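Local coordinates for protein hydrolase, haloacid dehalogenase-like family (Streptococcus pneumoniae, PDB 2FI1) that probably hydrolyses a phosphorylated or related substrate, as expected of the metal-dependent haloacid dehalogenase-like hydrolase family, with a calcium ion bound in this crystal, at residues Arg136-Glu141 / Asp164-Gln169; Glu126-Ser131 / Leu144-Lys149; Tyr6-Trp11 / Arg100-Ser105; Leu17-Glu22 / Ile82-Val87. One frame throughout, in Å; residues are numbered along the deposited sequence.

Contact 1: residues Arg136-Glu141 / Asp164-Gln169; sequences RKPNPE and DIEAGQ
At the metal end of the HAD fold, Lys137 in the loop before helix 141-149 meets Asp164 on helix 162-170. Lys137 NZ donates to Asp164 OD1 at 2.6 Å, a salt bridge in which the ammonium meets OD1 from above the carboxylate plane, 40° out of it. The lysine chain bends at its third torsion (chi3 -73°), which sets the direction of CE. Asp164 OD2 accepts from Arg161 N, so both carboxylate oxygens are engaged. Both side chains touch Asp12, a calcium ligand, and the Asp164 side chain comes within about 4 Å of that ion. HAD hydrolases carry a conserved lysine facing the catalytic aspartates, and the position of Lys137 is consistent with its being that residue. Farther back along the lysine, CG packs 3.9 Å from Ala167 CB. The peptide before Pro138 is cis, and Pro138 O receives a CA-H...O contact from Ala167 CA at 3.3 Å. Pro138 CB rests 3.7 Å from Glu166 CB, the two side chains running alongside each other.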
loop_
_atom_site.group_PDB
_atom_site.type_symbol
_atom_site.label_atom_id
_atom_site.label_comp_id
_atom_site.label_asym_id
_atom_site.label_seq_id
_atom_site.Cartn_x
_atom_site.Cartn_y
_atom_site.Cartn_z
ATOM N N ARG A 136 7.551 10.766 9.075
ATOM C CA ARG A 136 6.408 9.971 8.667
ATOM C C ARG A 136 5.212 10.869 8.387
ATOM O O ARG A 136 5.026 11.910 9.024
ATOM C CB ARG A 136 6.047 8.955 9.757
ATOM C CG ARG A 136 7.145 7.905 9.982
ATOM C CD ARG A 136 6.829 6.940 11.124
ATOM N NE ARG A 136 5.734 6.027 10.792
ATOM C CZ ARG A 136 4.455 6.192 11.137
ATOM N NH1 ARG A 136 4.063 7.231 11.852
ATOM N NH2 ARG A 136 3.557 5.298 10.749
ATOM N N LYS A 137 4.394 10.442 7.441
ATOM C CA LYS A 137 3.055 10.996 7.272
ATOM C C LYS A 137 2.353 10.899 8.635
ATOM O O LYS A 137 2.537 9.921 9.349
ATOM C CB LYS A 137 2.295 10.230 6.185
ATOM C CG LYS A 137 2.957 10.284 4.810
ATOM C CD LYS A 137 2.277 9.397 3.779
ATOM C CE LYS A 137 2.553 7.919 4.003
ATOM N NZ LYS A 137 1.825 7.050 3.017
ATOM N N PRO A 138 1.519 11.886 8.996
ATOM C CA PRO A 138 0.990 12.997 8.198
ATOM C C PRO A 138 1.896 14.222 8.025
ATOM O O PRO A 138 1.475 15.204 7.409
ATOM C CB PRO A 138 -0.266 13.391 8.979
ATOM C CG PRO A 138 0.130 13.142 10.400
ATOM C CD PRO A 138 0.957 11.892 10.362
ATOM N N ASN A 139 3.129 14.189 8.521
ATOM C CA ASN A 139 4.038 15.306 8.275
ATOM C C ASN A 139 4.233 15.418 6.759
ATOM O O ASN A 139 4.505 14.407 6.108
ATOM C CB ASN A 139 5.373 15.078 9.005
ATOM C CG ASN A 139 6.270 16.290 8.992
ATOM O OD1 ASN A 139 6.588 16.829 7.945
ATOM N ND2 ASN A 139 6.728 16.696 10.169
ATOM N N PRO A 140 4.063 16.626 6.183
ATOM C CA PRO A 140 4.196 16.783 4.737
ATOM C C PRO A 140 5.622 16.844 4.183
ATOM O O PRO A 140 5.785 17.065 2.991
ATOM C CB PRO A 140 3.498 18.120 4.475
ATOM C CG PRO A 140 3.780 18.904 5.731
ATOM C CD PRO A 140 3.690 17.896 6.843
ATOM N N GLU A 141 6.645 16.660 5.021
ATOM C CA GLU A 141 8.033 16.817 4.584
ATOM C C GLU A 141 8.384 16.069 3.288
ATOM O O GLU A 141 8.943 16.653 2.368
ATOM C CB GLU A 141 9.002 16.396 5.703
ATOM C CG GLU A 141 10.454 16.653 5.365
ATOM C CD GLU A 141 11.393 16.312 6.497
ATOM O OE1 GLU A 141 11.301 15.210 7.057
ATOM O OE2 GLU A 141 12.248 17.166 6.821
ATOM N N ASP A 164 -2.446 9.814 5.037
ATOM C CA ASP A 164 -2.060 10.063 3.650
ATOM C C ASP A 164 -2.736 11.324 3.134
ATOM O O ASP A 164 -2.114 12.174 2.494
ATOM C CB ASP A 164 -2.445 8.870 2.784
ATOM C CG ASP A 164 -1.830 7.580 3.272
ATOM O OD1 ASP A 164 -0.663 7.589 3.747
ATOM O OD2 ASP A 164 -2.536 6.561 3.242
ATOM N N ILE A 165 -4.025 11.433 3.446
ATOM C CA ILE A 165 -4.812 12.601 3.088
ATOM C C ILE A 165 -4.269 13.842 3.783
ATOM O O ILE A 165 -4.112 14.899 3.172
ATOM C CB ILE A 165 -6.313 12.412 3.481
ATOM C CG1 ILE A 165 -6.915 11.140 2.866
ATOM C CG2 ILE A 165 -7.134 13.654 3.141
ATOM C CD1 ILE A 165 -6.693 10.979 1.409
ATOM N N GLU A 166 -3.977 13.709 5.070
ATOM C CA GLU A 166 -3.472 14.844 5.847
ATOM C C GLU A 166 -2.122 15.320 5.328
ATOM O O GLU A 166 -1.886 16.525 5.234
ATOM C CB GLU A 166 -3.403 14.479 7.327
ATOM C CG GLU A 166 -4.799 14.317 7.938
ATOM C CD GLU A 166 -4.847 13.495 9.211
ATOM O OE1 GLU A 166 -3.828 12.898 9.605
ATOM O OE2 GLU A 166 -5.949 13.430 9.813
ATOM N N ALA A 167 -1.231 14.395 4.976
ATOM C CA ALA A 167 0.060 14.784 4.411
ATOM C C ALA A 167 -0.118 15.507 3.089
ATOM O O ALA A 167 0.507 16.544 2.839
ATOM C CB ALA A 167 0.979 13.581 4.234
ATOM N N GLY A 168 -0.969 14.957 2.230
ATOM C CA GLY A 168 -1.214 15.575 0.927
ATOM C C GLY A 168 -1.769 16.981 1.072
ATOM O O GLY A 168 -1.292 17.914 0.418
ATOM N N GLN A 169 -2.785 17.139 1.914
ATOM C CA GLN A 169 -3.404 18.455 2.142
ATOM C C GLN A 169 -2.361 19.449 2.645
ATOM O O GLN A 169 -2.291 20.589 2.171
ATOM C CB GLN A 169 -4.537 18.366 3.175
ATOM C CG GLN A 169 -5.812 17.712 2.706
ATOM C CD GLN A 169 -6.884 17.629 3.809
ATOM O OE1 GLN A 169 -6.635 17.144 4.926
ATOM N NE2 GLN A 169 -8.079 18.080 3.488
#

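Contact 2: residues Glu126-Ser131 / Leu144-Lys149; sequences EVVTSS and LYLREK
Glu126 and Tyr145 reach toward each other tip to tip, with Tyr145 OH donating to Glu126 OE2 at 2.6 Å. The phenol uses the syn lone pair of that oxygen. OE2 lies at the ring edge, in its plane, although the carboxylate as a whole is turned 71° from the ring. Glu126 CG is anti to the backbone N and the chain is extended beyond it, which carries the carboxylate across to the helix. The other oxygen, Glu126 OE1, forms a salt bridge with Lys149 NZ at 2.8 Å; the ammonium comes from the syn side, 26° out of the carboxylate plane. Lys149 NZ also donates to Tyr145 OH at 3.1 Å, which closes a triangle of three polar groups, and Tyr150 OH bonds to Glu126 OE1 as well. The positive charge of Lys149 would be expected to favour the ionised carboxylate. In the HAD fold's Rossmann-like core this joins strand 124-128, at one edge of the parallel sheet, to helix 141-149, whose axis runs nearly antiparallel to the strand (157°) at 11.0 Å. Deeper in, the Val128 side chain runs past Tyr145 and Leu146 in the opposite direction, its CG2 touching Tyr145 CE2 and Leu146 CD2, each at 4.0 Å. Further out, Phe134 meets the tyrosine ring and also touches Val128, while Leu146 continues onto Phe102 and Val104 of the neighbouring strand.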
loop_
_atom_site.group_PDB
_atom_site.type_symbol
_atom_site.label_atom_id
_atom_site.label_comp_id
_atom_site.label_asym_id
_atom_site.label_seq_id
_atom_site.Cartn_x
_atom_site.Cartn_y
_atom_site.Cartn_z
ATOM N N GLU A 126 10.451 8.436 -8.834
ATOM C CA GLU A 126 11.217 8.292 -7.602
ATOM C C GLU A 126 10.376 7.578 -6.555
ATOM O O GLU A 126 9.165 7.810 -6.441
ATOM C CB GLU A 126 11.707 9.638 -7.059
ATOM C CG GLU A 126 12.612 9.473 -5.828
ATOM C CD GLU A 126 13.368 10.717 -5.401
ATOM O OE1 GLU A 126 13.639 11.607 -6.228
ATOM O OE2 GLU A 126 13.703 10.800 -4.203
ATOM N N VAL A 127 11.038 6.688 -5.826
ATOM C CA VAL A 127 10.475 5.986 -4.679
ATOM C C VAL A 127 11.179 6.515 -3.433
ATOM O O VAL A 127 12.412 6.435 -3.333
ATOM C CB VAL A 127 10.667 4.467 -4.784
ATOM C CG1 VAL A 127 10.162 3.773 -3.526
ATOM C CG2 VAL A 127 9.974 3.917 -6.018
ATOM N N VAL A 128 10.399 7.067 -2.510
ATOM C CA VAL A 128 10.903 7.557 -1.225
ATOM C C VAL A 128 10.631 6.464 -0.201
ATOM O O VAL A 128 9.481 6.073 -0.004
ATOM C CB VAL A 128 10.198 8.859 -0.816
ATOM C CG1 VAL A 128 10.594 9.270 0.611
ATOM C CG2 VAL A 128 10.487 9.972 -1.839
ATOM N N THR A 129 11.693 5.959 0.435
ATOM C CA THR A 129 11.573 5.012 1.540
ATOM C C THR A 129 12.129 5.677 2.794
ATOM O O THR A 129 12.572 6.817 2.741
ATOM C CB THR A 129 12.368 3.723 1.272
ATOM O OG1 THR A 129 13.763 3.995 1.406
ATOM C CG2 THR A 129 12.091 3.180 -0.123
ATOM N N SER A 130 12.120 4.954 3.910
ATOM C CA SER A 130 12.647 5.515 5.161
ATOM C C SER A 130 14.096 5.966 5.037
ATOM O O SER A 130 14.524 6.875 5.752
ATOM C CB SER A 130 12.529 4.519 6.298
ATOM O OG SER A 130 13.340 3.386 6.074
ATOM N N SER A 131 14.850 5.356 4.124
ATOM C CA SER A 131 16.263 5.678 3.975
ATOM C C SER A 131 16.507 7.082 3.412
ATOM O O SER A 131 17.629 7.567 3.447
ATOM C CB SER A 131 16.974 4.627 3.122
ATOM O OG SER A 131 16.597 4.749 1.770
ATOM N N LEU A 144 6.456 17.497 0.267
ATOM C CA LEU A 144 7.015 18.805 -0.101
ATOM C C LEU A 144 8.361 18.654 -0.806
ATOM O O LEU A 144 8.684 19.410 -1.723
ATOM C CB LEU A 144 7.162 19.705 1.130
ATOM C CG LEU A 144 5.836 20.222 1.698
ATOM C CD1 LEU A 144 6.022 20.834 3.076
ATOM C CD2 LEU A 144 5.171 21.225 0.751
ATOM N N TYR A 145 9.153 17.678 -0.381
ATOM C CA TYR A 145 10.412 17.362 -1.056
ATOM C C TYR A 145 10.148 16.996 -2.518
ATOM O O TYR A 145 10.832 17.476 -3.421
ATOM C CB TYR A 145 11.147 16.221 -0.333
ATOM C CG TYR A 145 12.091 15.403 -1.184
ATOM C CD1 TYR A 145 13.363 15.855 -1.492
ATOM C CD2 TYR A 145 11.724 14.137 -1.646
ATOM C CE1 TYR A 145 14.236 15.092 -2.253
ATOM C CE2 TYR A 145 12.577 13.366 -2.407
ATOM C CZ TYR A 145 13.847 13.841 -2.710
ATOM O OH TYR A 145 14.724 13.099 -3.460
ATOM N N LEU A 146 9.171 16.124 -2.754
ATOM C CA LEU A 146 8.836 15.732 -4.120
ATOM C C LEU A 146 8.287 16.903 -4.927
ATOM O O LEU A 146 8.631 17.078 -6.095
ATOM C CB LEU A 146 7.831 14.578 -4.129
ATOM C CG LEU A 146 8.358 13.212 -3.681
ATOM C CD1 LEU A 146 7.203 12.219 -3.615
ATOM C CD2 LEU A 146 9.478 12.715 -4.583
ATOM N N ARG A 147 7.422 17.684 -4.300
ATOM C CA ARG A 147 6.834 18.849 -4.965
ATOM C C ARG A 147 7.910 19.830 -5.424
ATOM O O ARG A 147 7.840 20.354 -6.544
ATOM C CB ARG A 147 5.839 19.542 -4.039
ATOM C CG ARG A 147 5.197 20.781 -4.630
ATOM C CD ARG A 147 4.688 21.677 -3.534
ATOM N NE ARG A 147 3.243 21.595 -3.443
ATOM C CZ ARG A 147 2.397 22.415 -4.061
ATOM N NH1 ARG A 147 2.825 23.403 -4.850
ATOM N NH2 ARG A 147 1.097 22.234 -3.898
ATOM N N GLU A 148 8.899 20.080 -4.570
ATOM C CA GLU A 148 10.002 20.984 -4.906
ATOM C C GLU A 148 10.934 20.373 -5.949
ATOM O O GLU A 148 11.260 20.992 -6.968
ATOM C CB GLU A 148 10.784 21.354 -3.634
ATOM C CG GLU A 148 11.972 22.300 -3.856
ATOM C CD GLU A 148 12.730 22.631 -2.574
ATOM O OE1 GLU A 148 12.089 22.802 -1.512
ATOM O OE2 GLU A 148 13.978 22.733 -2.637
ATOM N N LYS A 149 11.358 19.138 -5.719
ATOM C CA LYS A 149 12.348 18.513 -6.586
ATOM C C LYS A 149 11.811 18.309 -7.995
ATOM O O LYS A 149 12.543 18.504 -8.978
ATOM C CB LYS A 149 12.799 17.171 -5.998
ATOM C CG LYS A 149 13.817 16.427 -6.849
ATOM C CD LYS A 149 14.407 15.230 -6.112
ATOM C CE LYS A 149 15.399 14.494 -6.987
ATOM N NZ LYS A 149 15.937 13.281 -6.289
#

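Contact 3: residues Tyr6-Trp11 / Arg100-Ser105; sequences YHDYIW and RHFLVS
His7 O accepts from Arg100 N at 2.9 Å, opening the pairing of two parallel strands. Next, Asp8 is gripped side-on by Arg100: Arg100 NE reaches Asp8 OD1 at 2.8 Å and Arg100 NH2 reaches Asp8 OD2 at 3.0 Å. Both oxygens lie close to the guanidinium plane, although the carboxylate itself is turned 39° from it. The bend of the arginine at chi3 places NE beside OD1, and Phe102 CZ lies against one guanidinium face. Tyr9 bonds through N to Arg100 O and through O to Phe102 N. Strands 8-11 and 100-104 are the central and adjoining members of the five-stranded parallel sheet of the HAD core, their axes 4.5 Å apart and 22° askew. On the Asp8 face, Ile10 CG2 packs on Val104 CG2 at 3.9 Å. The Trp11 side chain points to the other face, with Tyr9 and His101, and Trp11 NE1 donates to His101 ND1 at 3.0 Å. That bond lies near the indole plane but 25° out of the imidazole plane; His101 NE2 bonds to Leu91 O of helix 87-96.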
loop_
_atom_site.group_PDB
_atom_site.type_symbol
_atom_site.label_atom_id
_atom_site.label_comp_id
_atom_site.label_asym_id
_atom_site.label_seq_id
_atom_site.Cartn_x
_atom_site.Cartn_y
_atom_site.Cartn_z
ATOM N N TYR A 6 -4.799 15.460 -13.590
ATOM C CA TYR A 6 -3.550 15.580 -12.839
ATOM C C TYR A 6 -2.390 15.062 -13.659
ATOM O O TYR A 6 -2.554 14.116 -14.419
ATOM C CB TYR A 6 -3.643 14.772 -11.546
ATOM C CG TYR A 6 -4.742 15.225 -10.633
ATOM C CD1 TYR A 6 -4.595 16.365 -9.859
ATOM C CD2 TYR A 6 -5.938 14.526 -10.552
ATOM C CE1 TYR A 6 -5.610 16.797 -9.019
ATOM C CE2 TYR A 6 -6.954 14.943 -9.720
ATOM C CZ TYR A 6 -6.789 16.075 -8.954
ATOM O OH TYR A 6 -7.812 16.473 -8.115
ATOM N N HIS A 7 -1.215 15.662 -13.473
ATOM C CA HIS A 7 0.008 15.230 -14.154
ATOM C C HIS A 7 0.796 14.227 -13.314
ATOM O O HIS A 7 1.346 13.264 -13.847
ATOM C CB HIS A 7 0.914 16.426 -14.484
ATOM C CG HIS A 7 2.164 16.053 -15.222
ATOM N ND1 HIS A 7 2.174 15.727 -16.562
ATOM C CD2 HIS A 7 3.448 15.946 -14.803
ATOM C CE1 HIS A 7 3.412 15.455 -16.939
ATOM N NE2 HIS A 7 4.203 15.569 -15.887
ATOM N N ASP A 8 0.843 14.479 -12.009
ATOM C CA ASP A 8 1.689 13.744 -11.078
ATOM C C ASP A 8 0.853 13.035 -10.022
ATOM O O ASP A 8 -0.121 13.585 -9.512
ATOM C CB ASP A 8 2.674 14.707 -10.426
ATOM C CG ASP A 8 3.666 15.263 -11.414
ATOM O OD1 ASP A 8 4.115 14.478 -12.274
ATOM O OD2 ASP A 8 3.996 16.468 -11.342
ATOM N N TYR A 9 1.254 11.810 -9.711
ATOM C CA TYR A 9 0.509 10.919 -8.850
ATOM C C TYR A 9 1.470 10.419 -7.782
ATOM O O TYR A 9 2.468 9.781 -8.107
ATOM C CB TYR A 9 -0.072 9.757 -9.682
ATOM C CG TYR A 9 -1.094 10.245 -10.685
ATOM C CD1 TYR A 9 -2.446 10.210 -10.396
ATOM C CD2 TYR A 9 -0.702 10.812 -11.895
ATOM C CE1 TYR A 9 -3.387 10.676 -11.282
ATOM C CE2 TYR A 9 -1.643 11.299 -12.789
ATOM C CZ TYR A 9 -2.982 11.222 -12.473
ATOM O OH TYR A 9 -3.933 11.721 -13.363
ATOM N N ILE A 10 1.195 10.760 -6.527
ATOM C CA ILE A 10 2.032 10.337 -5.421
ATOM C C ILE A 10 1.280 9.239 -4.680
ATOM O O ILE A 10 0.265 9.498 -4.027
ATOM C CB ILE A 10 2.377 11.494 -4.472
ATOM C CG1 ILE A 10 3.095 12.620 -5.224
ATOM C CG2 ILE A 10 3.271 10.969 -3.345
ATOM C CD1 ILE A 10 3.410 13.825 -4.354
ATOM N N TRP A 11 1.803 8.028 -4.780
ATOM C CA TRP A 11 1.135 6.828 -4.319
ATOM C C TRP A 11 1.627 6.346 -2.969
ATOM O O TRP A 11 2.757 6.615 -2.556
ATOM C CB TRP A 11 1.369 5.691 -5.312
ATOM C CG TRP A 11 0.815 5.923 -6.688
ATOM C CD1 TRP A 11 1.486 6.409 -7.770
ATOM C CD2 TRP A 11 -0.510 5.626 -7.132
ATOM N NE1 TRP A 11 0.659 6.446 -8.856
ATOM C CE2 TRP A 11 -0.575 5.984 -8.492
ATOM C CE3 TRP A 11 -1.651 5.107 -6.511
ATOM C CZ2 TRP A 11 -1.732 5.819 -9.257
ATOM C CZ3 TRP A 11 -2.808 4.956 -7.273
ATOM C CH2 TRP A 11 -2.833 5.315 -8.631
ATOM N N ARG A 100 3.360 11.194 -14.368
ATOM C CA ARG A 100 4.471 10.654 -13.590
ATOM C C ARG A 100 3.931 10.075 -12.298
ATOM O O ARG A 100 2.957 10.585 -11.734
ATOM C CB ARG A 100 5.514 11.719 -13.233
ATOM C CG ARG A 100 6.184 12.362 -14.437
ATOM C CD ARG A 100 7.249 13.342 -14.026
ATOM N NE ARG A 100 6.694 14.480 -13.304
ATOM C CZ ARG A 100 7.411 15.519 -12.879
ATOM N NH1 ARG A 100 8.714 15.576 -13.101
ATOM N NH2 ARG A 100 6.815 16.504 -12.230
ATOM N N HIS A 101 4.602 9.021 -11.832
ATOM C CA HIS A 101 4.263 8.321 -10.615
ATOM C C HIS A 101 5.405 8.437 -9.632
ATOM O O HIS A 101 6.564 8.289 -9.993
ATOM C CB HIS A 101 4.035 6.837 -10.882
ATOM C CG HIS A 101 2.975 6.548 -11.890
ATOM N ND1 HIS A 101 1.631 6.715 -11.630
ATOM C CD2 HIS A 101 3.065 6.088 -13.160
ATOM C CE1 HIS A 101 0.937 6.376 -12.703
ATOM N NE2 HIS A 101 1.781 5.990 -13.641
ATOM N N PHE A 102 5.049 8.665 -8.375
ATOM C CA PHE A 102 5.984 8.687 -7.259
ATOM C C PHE A 102 5.425 7.790 -6.180
ATOM O O PHE A 102 4.224 7.527 -6.140
ATOM C CB PHE A 102 6.170 10.108 -6.724
ATOM C CG PHE A 102 6.616 11.071 -7.773
ATOM C CD1 PHE A 102 7.958 11.277 -8.019
ATOM C CD2 PHE A 102 5.689 11.740 -8.553
ATOM C CE1 PHE A 102 8.358 12.159 -9.008
ATOM C CE2 PHE A 102 6.094 12.608 -9.539
ATOM C CZ PHE A 102 7.416 12.815 -9.766
ATOM N N LEU A 103 6.288 7.317 -5.290
ATOM C CA LEU A 103 5.838 6.481 -4.178
ATOM C C LEU A 103 6.472 6.983 -2.901
ATOM O O LEU A 103 7.673 7.258 -2.889
ATOM C CB LEU A 103 6.218 5.018 -4.406
ATOM C CG LEU A 103 5.686 3.932 -3.467
ATOM C CD1 LEU A 103 4.225 3.743 -3.617
ATOM C CD2 LEU A 103 6.390 2.627 -3.787
ATOM N N VAL A 104 5.667 7.132 -1.847
ATOM C CA VAL A 104 6.189 7.467 -0.519
ATOM C C VAL A 104 5.820 6.349 0.438
ATOM O O VAL A 104 4.643 6.003 0.578
ATOM C CB VAL A 104 5.652 8.810 -0.008
ATOM C CG1 VAL A 104 6.091 9.058 1.439
ATOM C CG2 VAL A 104 6.139 9.935 -0.888
ATOM N N SER A 105 6.843 5.798 1.088
ATOM C CA SER A 105 6.661 4.742 2.074
ATOM C C SER A 105 7.495 5.049 3.307
ATOM O O SER A 105 8.568 5.634 3.218
ATOM C CB SER A 105 7.103 3.403 1.498
ATOM O OG SER A 105 6.956 2.348 2.453
#

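Contact 4: residues Leu17-Glu22 / Ile82-Val87; sequences LLDNYE and ILFEGV
The Phe84 ring carries Asp19 CB over the centre of one face, a CH-pi contact at 3.8 Å from the centroid and only 5° off the normal. The Asp19 carboxylate stacks on the same ring, its plane 8° from parallel. Asp19 CG stands anti to the backbone N, which puts it over the Phe84 rim atoms CE1, at 3.6 Å, and CZ. Leu18 O comes within 3.4 Å of Phe84 CE2, obliquely. Asp19 OD1 bonds to Tyr45 OH and caps helix 20-34 through a weak bond from Glu22 N, whereas a water joins Asp19 OD2 to Leu83 O. This is where the chain leaves the core for the helical cap and returns from it, as in HAD enzymes with a cap inserted after the first strand. The two crossings are tied by backbone bonds: Asp19 N to Ile82 O at 2.8 Å, and Phe84 N to Leu17 O at 3.0 Å, the latter donor standing 36° out of the carbonyl plane. Beside them Leu17 CD2 meets Val87 CG1 at 3.8 Å.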
loop_
_atom_site.group_PDB
_atom_site.type_symbol
_atom_site.label_atom_id
_atom_site.label_comp_id
_atom_site.label_asym_id
_atom_site.label_seq_id
_atom_site.Cartn_x
_atom_site.Cartn_y
_atom_site.Cartn_z
ATOM N N LEU A 17 -1.769 0.345 -3.685
ATOM C CA LEU A 17 -1.267 -0.437 -4.824
ATOM C C LEU A 17 -1.104 -1.913 -4.475
ATOM O O LEU A 17 -1.423 -2.785 -5.277
ATOM C CB LEU A 17 0.064 0.126 -5.300
ATOM C CG LEU A 17 0.011 1.550 -5.844
ATOM C CD1 LEU A 17 1.398 1.962 -6.222
ATOM C CD2 LEU A 17 -0.928 1.664 -7.035
ATOM N N LEU A 18 -0.588 -2.169 -3.277
ATOM C CA LEU A 18 -0.294 -3.526 -2.809
ATOM C C LEU A 18 -1.381 -3.991 -1.854
ATOM O O LEU A 18 -1.662 -3.316 -0.863
ATOM C CB LEU A 18 1.050 -3.539 -2.092
ATOM C CG LEU A 18 1.524 -4.890 -1.555
ATOM C CD1 LEU A 18 1.970 -5.783 -2.696
ATOM C CD2 LEU A 18 2.629 -4.668 -0.546
ATOM N N ASP A 19 -1.993 -5.137 -2.165
ATOM C CA ASP A 19 -2.988 -5.745 -1.284
ATOM C C ASP A 19 -2.247 -6.599 -0.246
ATOM O O ASP A 19 -2.280 -7.834 -0.279
ATOM C CB ASP A 19 -3.975 -6.567 -2.113
ATOM C CG ASP A 19 -5.224 -6.964 -1.341
ATOM O OD1 ASP A 19 -5.275 -6.738 -0.114
ATOM O OD2 ASP A 19 -6.150 -7.504 -1.987
ATOM N N ASN A 20 -1.566 -5.930 0.679
ATOM C CA ASN A 20 -0.819 -6.646 1.705
ATOM C C ASN A 20 -1.739 -7.446 2.617
ATOM O O ASN A 20 -1.327 -8.480 3.151
ATOM C CB ASN A 20 0.048 -5.701 2.536
ATOM C CG ASN A 20 -0.748 -4.608 3.187
ATOM O OD1 ASN A 20 -1.096 -3.617 2.539
ATOM N ND2 ASN A 20 -1.044 -4.762 4.480
ATOM N N TYR A 21 -2.975 -7.000 2.817
ATOM C CA TYR A 21 -3.861 -7.765 3.692
ATOM C C TYR A 21 -4.262 -9.086 3.061
ATOM O O TYR A 21 -4.597 -10.024 3.781
ATOM C CB TYR A 21 -5.057 -6.927 4.165
ATOM C CG TYR A 21 -4.615 -5.825 5.102
ATOM C CD1 TYR A 21 -4.039 -6.126 6.335
ATOM C CD2 TYR A 21 -4.745 -4.492 4.753
ATOM C CE1 TYR A 21 -3.605 -5.115 7.188
ATOM C CE2 TYR A 21 -4.318 -3.477 5.603
ATOM C CZ TYR A 21 -3.747 -3.802 6.810
ATOM O OH TYR A 21 -3.331 -2.803 7.662
ATOM N N GLU A 22 -4.198 -9.200 1.737
ATOM C CA GLU A 22 -4.516 -10.485 1.099
ATOM C C GLU A 22 -3.449 -11.540 1.379
ATOM O O GLU A 22 -3.768 -12.678 1.733
ATOM C CB GLU A 22 -4.718 -10.325 -0.414
ATOM C CG GLU A 22 -5.124 -11.603 -1.140
ATOM C CD GLU A 22 -6.420 -12.190 -0.631
ATOM O OE1 GLU A 22 -7.241 -11.430 -0.083
ATOM O OE2 GLU A 22 -6.599 -13.422 -0.768
ATOM N N ILE A 82 0.772 -9.549 -3.912
ATOM C CA ILE A 82 -0.447 -9.405 -4.689
ATOM C C ILE A 82 -0.837 -7.933 -4.751
ATOM O O ILE A 82 -1.058 -7.307 -3.720
ATOM C CB ILE A 82 -1.582 -10.241 -4.048
ATOM C CG1 ILE A 82 -1.185 -11.721 -4.041
ATOM C CG2 ILE A 82 -2.903 -10.063 -4.785
ATOM C CD1 ILE A 82 -2.107 -12.610 -3.251
ATOM N N LEU A 83 -0.897 -7.375 -5.958
ATOM C CA LEU A 83 -1.389 -6.007 -6.154
ATOM C C LEU A 83 -2.907 -5.991 -6.079
ATOM O O LEU A 83 -3.550 -7.026 -6.278
ATOM C CB LEU A 83 -0.959 -5.473 -7.526
ATOM C CG LEU A 83 0.540 -5.374 -7.781
ATOM C CD1 LEU A 83 0.762 -4.947 -9.228
ATOM C CD2 LEU A 83 1.190 -4.405 -6.802
ATOM N N PHE A 84 -3.496 -4.825 -5.832
ATOM C CA PHE A 84 -4.935 -4.700 -6.043
ATOM C C PHE A 84 -5.251 -4.932 -7.513
ATOM O O PHE A 84 -4.434 -4.625 -8.388
ATOM C CB PHE A 84 -5.451 -3.352 -5.553
ATOM C CG PHE A 84 -5.651 -3.308 -4.070
ATOM C CD1 PHE A 84 -6.766 -3.904 -3.503
ATOM C CD2 PHE A 84 -4.709 -2.745 -3.233
ATOM C CE1 PHE A 84 -6.940 -3.894 -2.135
ATOM C CE2 PHE A 84 -4.882 -2.742 -1.875
ATOM C CZ PHE A 84 -5.998 -3.304 -1.328
ATOM N N GLU A 85 -6.424 -5.492 -7.789
ATOM C CA GLU A 85 -6.811 -5.809 -9.149
ATOM C C GLU A 85 -6.812 -4.543 -9.991
ATOM O O GLU A 85 -7.389 -3.554 -9.588
ATOM C CB GLU A 85 -8.219 -6.418 -9.175
ATOM C CG GLU A 85 -8.640 -6.946 -10.533
ATOM C CD GLU A 85 -7.766 -8.087 -11.004
ATOM O OE1 GLU A 85 -7.416 -8.951 -10.169
ATOM O OE2 GLU A 85 -7.424 -8.126 -12.205
ATOM N N GLY A 86 -6.143 -4.584 -11.139
ATOM C CA GLY A 86 -6.177 -3.469 -12.079
ATOM C C GLY A 86 -5.102 -2.414 -11.890
ATOM O O GLY A 86 -5.063 -1.446 -12.630
ATOM N N VAL A 87 -4.212 -2.591 -10.919
ATOM C CA VAL A 87 -3.166 -1.596 -10.679
ATOM C C VAL A 87 -2.269 -1.336 -11.886
ATOM O O VAL A 87 -2.078 -0.189 -12.279
ATOM C CB VAL A 87 -2.311 -1.981 -9.439
ATOM C CG1 VAL A 87 -0.980 -1.249 -9.410
ATOM C CG2 VAL A 87 -3.099 -1.676 -8.180
HETATM O O HOH W 1 0.533 -8.613 -1.196
HETATM O O HOH W 2 -5.999 -8.037 -4.721
#

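How the contacts relate
Contacts 2 and 3 share the parallel sheet. Val128 N lies 2.8 Å from Leu103 O, a probable hydrogen bond. Ser105 N lies 2.9 Å from Val128 O, another, and Leu146 CD1 packs on Val104 CG2 at 3.7 Å. Contact 4, nested between the strands of contact 3, touches that pair through Trp11 CE3 and Leu17 CD2 at 3.6 Å. Contact 1 adjoins contact 2 in sequence, their centres about 12 Å apart, and its Lys137 NZ packs 3.9 Å from Val104 O of contact 3. The calcium ion, bound by Asp12, Gly14 and Asp160, is about 4 Å from the Asp164 side chain, about 8 Å from that of Phe84 and about 14 Å from that of Val128.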